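PDB 2XB4: adenylate kinase from Desulfovibrio gigas, which binds a zinc ion and probably catalyses the reversible transfer of the terminal phosphate of ATP to AMP, giving two ADP. Local coordinates for residues P66-T71 against Q93-A98; T71-G76 against K102-N107. All coordinates share one frame; numbering follows the deposited sequence.

Contact 1: residues P66-T71 against Q93-A98; sequences PMVLET and QKLFEA
V68 and L69 of helix 61-75 meet L95 and A98 of helix 89-101, joining two helices of the adenylate kinase CORE, an alpha/beta fold of the P-loop NTPase clan built on a parallel sheet. The two segments run in broadly the same direction, their axes crossing at -45° and coming no closer than 10.3 Å, a separation bridged by aliphatic side chains. V68 comes first along 66-71. Its CG1 lies 4.1 Å from CD1 of L95, the two side chains crossing at about a right angle; the branched valine, buried, also touches I34 of helix 31-40. L69 follows and does most of the bridging. Its CD2 is shared between two partners, CD1 of L95 at 3.9 Å and CB of A98. L95 starts to one side of the contact, but with CG anti to its backbone N (chi1 175°) its CD1 reaches both V68 and L69. Leucine suits these places because its branched end lets one side chain meet two partners, while alanine, where the CA atoms of the two segments come nearest (L69 CA to A98 CA, 7.4 Å), gives the leucine room. There the methyl CB of A98 touches CD2 of L69 at 3.8 Å.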
loop_
_atom_site.group_PDB
_atom_site.type_symbol
_atom_site.label_atom_id
_atom_site.label_comp_id
_atom_site.label_asym_id
_atom_site.label_seq_id
_atom_site.Cartn_x
_atom_site.Cartn_y
_atom_site.Cartn_z
ATOM N N PRO A 66 21.722 2.933 30.644
ATOM C CA PRO A 66 22.294 1.595 31.015
ATOM C C PRO A 66 21.934 0.457 30.051
ATOM O O PRO A 66 22.759 -0.440 29.821
ATOM C CB PRO A 66 21.720 1.321 32.410
ATOM C CG PRO A 66 21.248 2.607 32.952
ATOM C CD PRO A 66 21.158 3.647 31.825
ATOM N N MET A 67 20.731 0.472 29.504
ATOM C CA MET A 67 20.421 -0.498 28.450
ATOM C C MET A 67 21.351 -0.441 27.283
ATOM O O MET A 67 21.796 -1.521 26.812
ATOM C CB MET A 67 18.993 -0.307 27.921
ATOM C CG MET A 67 18.010 -0.748 28.913
ATOM S SD MET A 67 16.239 -0.729 28.331
ATOM C CE MET A 67 15.644 -2.152 29.065
ATOM N N VAL A 68 21.554 0.769 26.746
ATOM C CA VAL A 68 22.441 0.931 25.630
ATOM C C VAL A 68 23.832 0.380 26.002
ATOM O O VAL A 68 24.436 -0.420 25.253
ATOM C CB VAL A 68 22.523 2.439 25.163
ATOM C CG1 VAL A 68 23.677 2.579 24.142
ATOM C CG2 VAL A 68 21.134 2.894 24.622
ATOM N N LEU A 69 24.351 0.781 27.166
ATOM C CA LEU A 69 25.722 0.324 27.521
ATOM C C LEU A 69 25.795 -1.200 27.668
ATOM O O LEU A 69 26.836 -1.797 27.280
ATOM C CB LEU A 69 26.176 0.926 28.841
ATOM C CG LEU A 69 26.976 2.223 28.745
ATOM C CD1 LEU A 69 28.418 1.814 28.383
ATOM C CD2 LEU A 69 26.325 3.256 27.800
ATOM N N GLU A 70 24.740 -1.837 28.222
ATOM C CA GLU A 70 24.735 -3.285 28.357
ATOM C C GLU A 70 24.792 -3.971 26.998
ATOM O O GLU A 70 25.424 -5.023 26.849
ATOM C CB GLU A 70 23.482 -3.811 29.097
ATOM C CG GLU A 70 23.603 -3.534 30.581
ATOM C CD GLU A 70 22.679 -4.372 31.493
ATOM O OE1 GLU A 70 21.705 -5.078 31.035
ATOM O OE2 GLU A 70 22.921 -4.244 32.739
ATOM N N THR A 71 24.066 -3.429 26.018
ATOM C CA THR A 71 24.093 -3.972 24.645
ATOM C C THR A 71 25.439 -3.792 23.971
ATOM O O THR A 71 25.968 -4.701 23.312
ATOM C CB THR A 71 22.919 -3.312 23.803
ATOM O OG1 THR A 71 21.708 -3.759 24.449
ATOM C CG2 THR A 71 22.874 -3.871 22.345
ATOM N N GLN A 93 24.834 13.751 26.344
ATOM C CA GLN A 93 25.801 13.982 27.430
ATOM C C GLN A 93 25.720 12.745 28.430
ATOM O O GLN A 93 26.734 12.257 28.936
ATOM C CB GLN A 93 25.477 15.275 28.184
ATOM C CG GLN A 93 26.369 15.399 29.390
ATOM C CD GLN A 93 26.168 16.729 30.090
ATOM O OE1 GLN A 93 25.413 17.590 29.610
ATOM N NE2 GLN A 93 26.815 16.901 31.244
ATOM N N LYS A 94 24.523 12.271 28.725
ATOM C CA LYS A 94 24.415 11.078 29.674
ATOM C C LYS A 94 25.142 9.887 29.061
ATOM O O LYS A 94 25.858 9.111 29.790
ATOM C CB LYS A 94 22.952 10.734 30.013
ATOM C CG LYS A 94 22.412 11.854 30.921
ATOM C CD LYS A 94 20.861 11.653 31.144
ATOM C CE LYS A 94 20.461 12.325 32.490
ATOM N NZ LYS A 94 19.018 12.614 32.358
ATOM N N LEU A 95 25.000 9.735 27.739
ATOM C CA LEU A 95 25.699 8.625 27.051
ATOM C C LEU A 95 27.239 8.787 27.134
ATOM O O LEU A 95 27.968 7.845 27.448
ATOM C CB LEU A 95 25.280 8.504 25.577
ATOM C CG LEU A 95 26.011 7.466 24.666
ATOM C CD1 LEU A 95 25.605 6.035 25.135
ATOM C CD2 LEU A 95 25.543 7.589 23.213
ATOM N N PHE A 96 27.723 9.983 26.822
ATOM C CA PHE A 96 29.147 10.222 26.943
ATOM C C PHE A 96 29.682 9.898 28.386
ATOM O O PHE A 96 30.709 9.219 28.540
ATOM C CB PHE A 96 29.465 11.657 26.572
ATOM C CG PHE A 96 30.925 11.945 26.671
ATOM C CD1 PHE A 96 31.835 11.300 25.814
ATOM C CD2 PHE A 96 31.402 12.795 27.669
ATOM C CE1 PHE A 96 33.246 11.554 25.980
ATOM C CE2 PHE A 96 32.820 13.045 27.795
ATOM C CZ PHE A 96 33.693 12.414 26.912
ATOM N N GLU A 97 28.975 10.338 29.436
ATOM C CA GLU A 97 29.448 10.102 30.812
ATOM C C GLU A 97 29.399 8.608 31.144
ATOM O O GLU A 97 30.308 8.074 31.795
ATOM C CB GLU A 97 28.563 10.890 31.768
ATOM C CG GLU A 97 28.782 12.387 31.568
ATOM C CD GLU A 97 27.716 13.302 32.201
ATOM O OE1 GLU A 97 26.657 12.825 32.699
ATOM O OE2 GLU A 97 27.936 14.533 32.144
ATOM N N ALA A 98 28.390 7.920 30.598
ATOM C CA ALA A 98 28.245 6.462 30.849
ATOM C C ALA A 98 29.359 5.665 30.140
ATOM O O ALA A 98 29.887 4.645 30.676
ATOM C CB ALA A 98 26.826 5.971 30.421
#

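Contact 2: residues T71-G76 against K102-N107; sequences TLESKG and KGMKIN
Bent at its last torsion (chi3 -70°) after an extended start, M104 turns its thioether against L72 and E73 of helix 61-75. E73 has CG anti to the carbonyl carbon (chi1 -78°) and then runs straight on beyond CG (chi2 179°), carrying its carboxylate out to K102. The sulfur of M104 lies over the base of the L72 side chain, SD to CB 4.0 Å, with CD1 of L72 scarcely farther away. Its methyl crosses the glutamate chain, CE to CG of E73 3.6 Å. A flexible, unbranched methionine suits this place, since it can fold between a buried leucine and the aliphatic part of an exposed glutamate.

The segment 102-107 leads from helix 89-101 to strand 108-113. G103 closes that helix in a Schellman motif, its positive phi being easy for glycine, and the chain then runs extended through M104. L99 of helix 89-101 and W80 of strand 80-83 touch both L72 and M104, so the apolar side of the contact continues toward the central parallel sheet. On the solvent-exposed side, E73 and K102 form a long salt bridge, OE2 to NZ 4.0 Å, their side chains crossing at about a right angle. A water donates to OE1 of E73 at 2.6 Å and accepts a weak bond from NZ of K102. Long, water-bridged and exposed, this ion pair probably adds little, so the contact is likely to rest mainly on the M104 thioether against L72 and the CG of E73.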
loop_
_atom_site.group_PDB
_atom_site.type_symbol
_atom_site.label_atom_id
_atom_site.label_comp_id
_atom_site.label_asym_id
_atom_site.label_seq_id
_atom_site.Cartn_x
_atom_site.Cartn_y
_atom_site.Cartn_z
ATOM N N THR A 71 24.066 -3.429 26.018
ATOM C CA THR A 71 24.093 -3.972 24.645
ATOM C C THR A 71 25.439 -3.792 23.971
ATOM O O THR A 71 25.968 -4.701 23.312
ATOM C CB THR A 71 22.919 -3.312 23.803
ATOM O OG1 THR A 71 21.708 -3.759 24.449
ATOM C CG2 THR A 71 22.874 -3.871 22.345
ATOM N N LEU A 72 26.018 -2.618 24.151
ATOM C CA LEU A 72 27.367 -2.336 23.605
ATOM C C LEU A 72 28.427 -3.290 24.157
ATOM O O LEU A 72 29.308 -3.753 23.420
ATOM C CB LEU A 72 27.730 -0.898 23.882
ATOM C CG LEU A 72 26.935 0.198 23.186
ATOM C CD1 LEU A 72 27.463 1.593 23.705
ATOM C CD2 LEU A 72 26.905 0.104 21.595
ATOM N N GLU A 73 28.323 -3.602 25.453
ATOM C CA GLU A 73 29.228 -4.550 26.134
ATOM C C GLU A 73 29.066 -5.969 25.654
ATOM O O GLU A 73 30.039 -6.736 25.588
ATOM C CB GLU A 73 28.991 -4.564 27.618
ATOM C CG GLU A 73 29.602 -3.392 28.281
ATOM C CD GLU A 73 29.353 -3.362 29.786
ATOM O OE1 GLU A 73 28.270 -3.848 30.255
ATOM O OE2 GLU A 73 30.263 -2.859 30.493
ATOM N N SER A 74 27.831 -6.316 25.370
ATOM C CA SER A 74 27.420 -7.675 25.065
ATOM C C SER A 74 27.574 -7.982 23.531
ATOM O O SER A 74 28.248 -8.933 23.157
ATOM C CB SER A 74 25.963 -7.792 25.537
ATOM O OG SER A 74 25.306 -8.851 24.900
ATOM N N LYS A 75 26.943 -7.183 22.677
ATOM C CA LYS A 75 26.967 -7.395 21.214
ATOM C C LYS A 75 28.157 -6.681 20.555
ATOM O O LYS A 75 28.589 -7.060 19.463
ATOM C CB LYS A 75 25.666 -6.928 20.541
ATOM C CG LYS A 75 24.393 -7.631 20.948
ATOM C CD LYS A 75 24.398 -9.109 20.532
ATOM C CE LYS A 75 23.148 -9.886 21.046
ATOM N NZ LYS A 75 22.565 -9.265 22.304
ATOM N N GLY A 76 28.683 -5.653 21.202
ATOM C CA GLY A 76 29.716 -4.817 20.568
ATOM C C GLY A 76 31.121 -5.013 21.060
ATOM O O GLY A 76 31.987 -4.133 20.834
ATOM N N LYS A 102 32.663 3.436 31.917
ATOM C CA LYS A 102 32.950 2.015 31.590
ATOM C C LYS A 102 34.213 1.871 30.759
ATOM O O LYS A 102 34.534 0.747 30.274
ATOM C CB LYS A 102 31.791 1.400 30.772
ATOM C CG LYS A 102 30.508 1.273 31.487
ATOM C CD LYS A 102 30.522 0.393 32.689
ATOM C CE LYS A 102 29.053 0.032 32.976
ATOM N NZ LYS A 102 29.093 -1.155 33.893
ATOM N N GLY A 103 34.898 2.991 30.507
ATOM C CA GLY A 103 36.177 2.960 29.793
ATOM C C GLY A 103 36.011 2.591 28.348
ATOM O O GLY A 103 36.910 2.045 27.744
ATOM N N MET A 104 34.862 2.885 27.783
ATOM C CA MET A 104 34.598 2.531 26.399
ATOM C C MET A 104 34.838 3.784 25.525
ATOM O O MET A 104 34.199 4.830 25.720
ATOM C CB MET A 104 33.129 2.063 26.365
ATOM C CG MET A 104 32.752 1.118 25.249
ATOM S SD MET A 104 31.011 0.646 25.534
ATOM C CE MET A 104 31.114 -0.400 27.005
ATOM N N LYS A 105 35.752 3.684 24.578
ATOM C CA LYS A 105 36.219 4.845 23.803
ATOM C C LYS A 105 35.507 4.983 22.487
ATOM O O LYS A 105 35.304 4.007 21.764
ATOM C CB LYS A 105 37.744 4.794 23.537
ATOM C CG LYS A 105 38.592 5.138 24.771
ATOM C CD LYS A 105 38.283 6.578 25.335
ATOM C CE LYS A 105 39.495 7.402 25.742
ATOM N NZ LYS A 105 39.896 7.023 27.148
ATOM N N ILE A 106 35.146 6.204 22.169
ATOM C CA ILE A 106 34.655 6.527 20.808
ATOM C C ILE A 106 35.873 6.770 19.896
ATOM O O ILE A 106 36.843 7.457 20.306
ATOM C CB ILE A 106 33.842 7.833 20.826
ATOM C CG1 ILE A 106 32.540 7.675 21.630
ATOM C CG2 ILE A 106 33.469 8.267 19.366
ATOM C CD1 ILE A 106 32.039 9.101 22.216
ATOM N N ASN A 107 35.825 6.213 18.686
ATOM C CA ASN A 107 36.931 6.354 17.733
ATOM C C ASN A 107 36.535 7.271 16.597
ATOM O O ASN A 107 37.365 8.015 16.111
ATOM C CB ASN A 107 37.391 4.983 17.174
ATOM C CG ASN A 107 37.913 4.062 18.272
ATOM O OD1 ASN A 107 38.927 4.344 18.889
ATOM N ND2 ASN A 107 37.168 3.027 18.590
HETATM O O HOH W 1 26.951 -2.118 31.642
#

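Contacts 1 and 2 follow one another along helix 61-75, sharing T71, and their centres lie about 9 Å apart. L69 joins them directly: its CD1 meets CE of M104 and CG of K102, each at 3.8 Å, so the apolar layer of contact 1 runs on into contact 2. On the partner side, F96 CD1 and I106 CD1 approach to 4.2 Å. Together the contacts pack helix 61-75 against helix 89-101 and the loop that follows it. The predicted AMP site is near: the side chain of L95 comes within about 4 Å of that of P86, whereas L72 is about 8 Å from F85, measured between side chains.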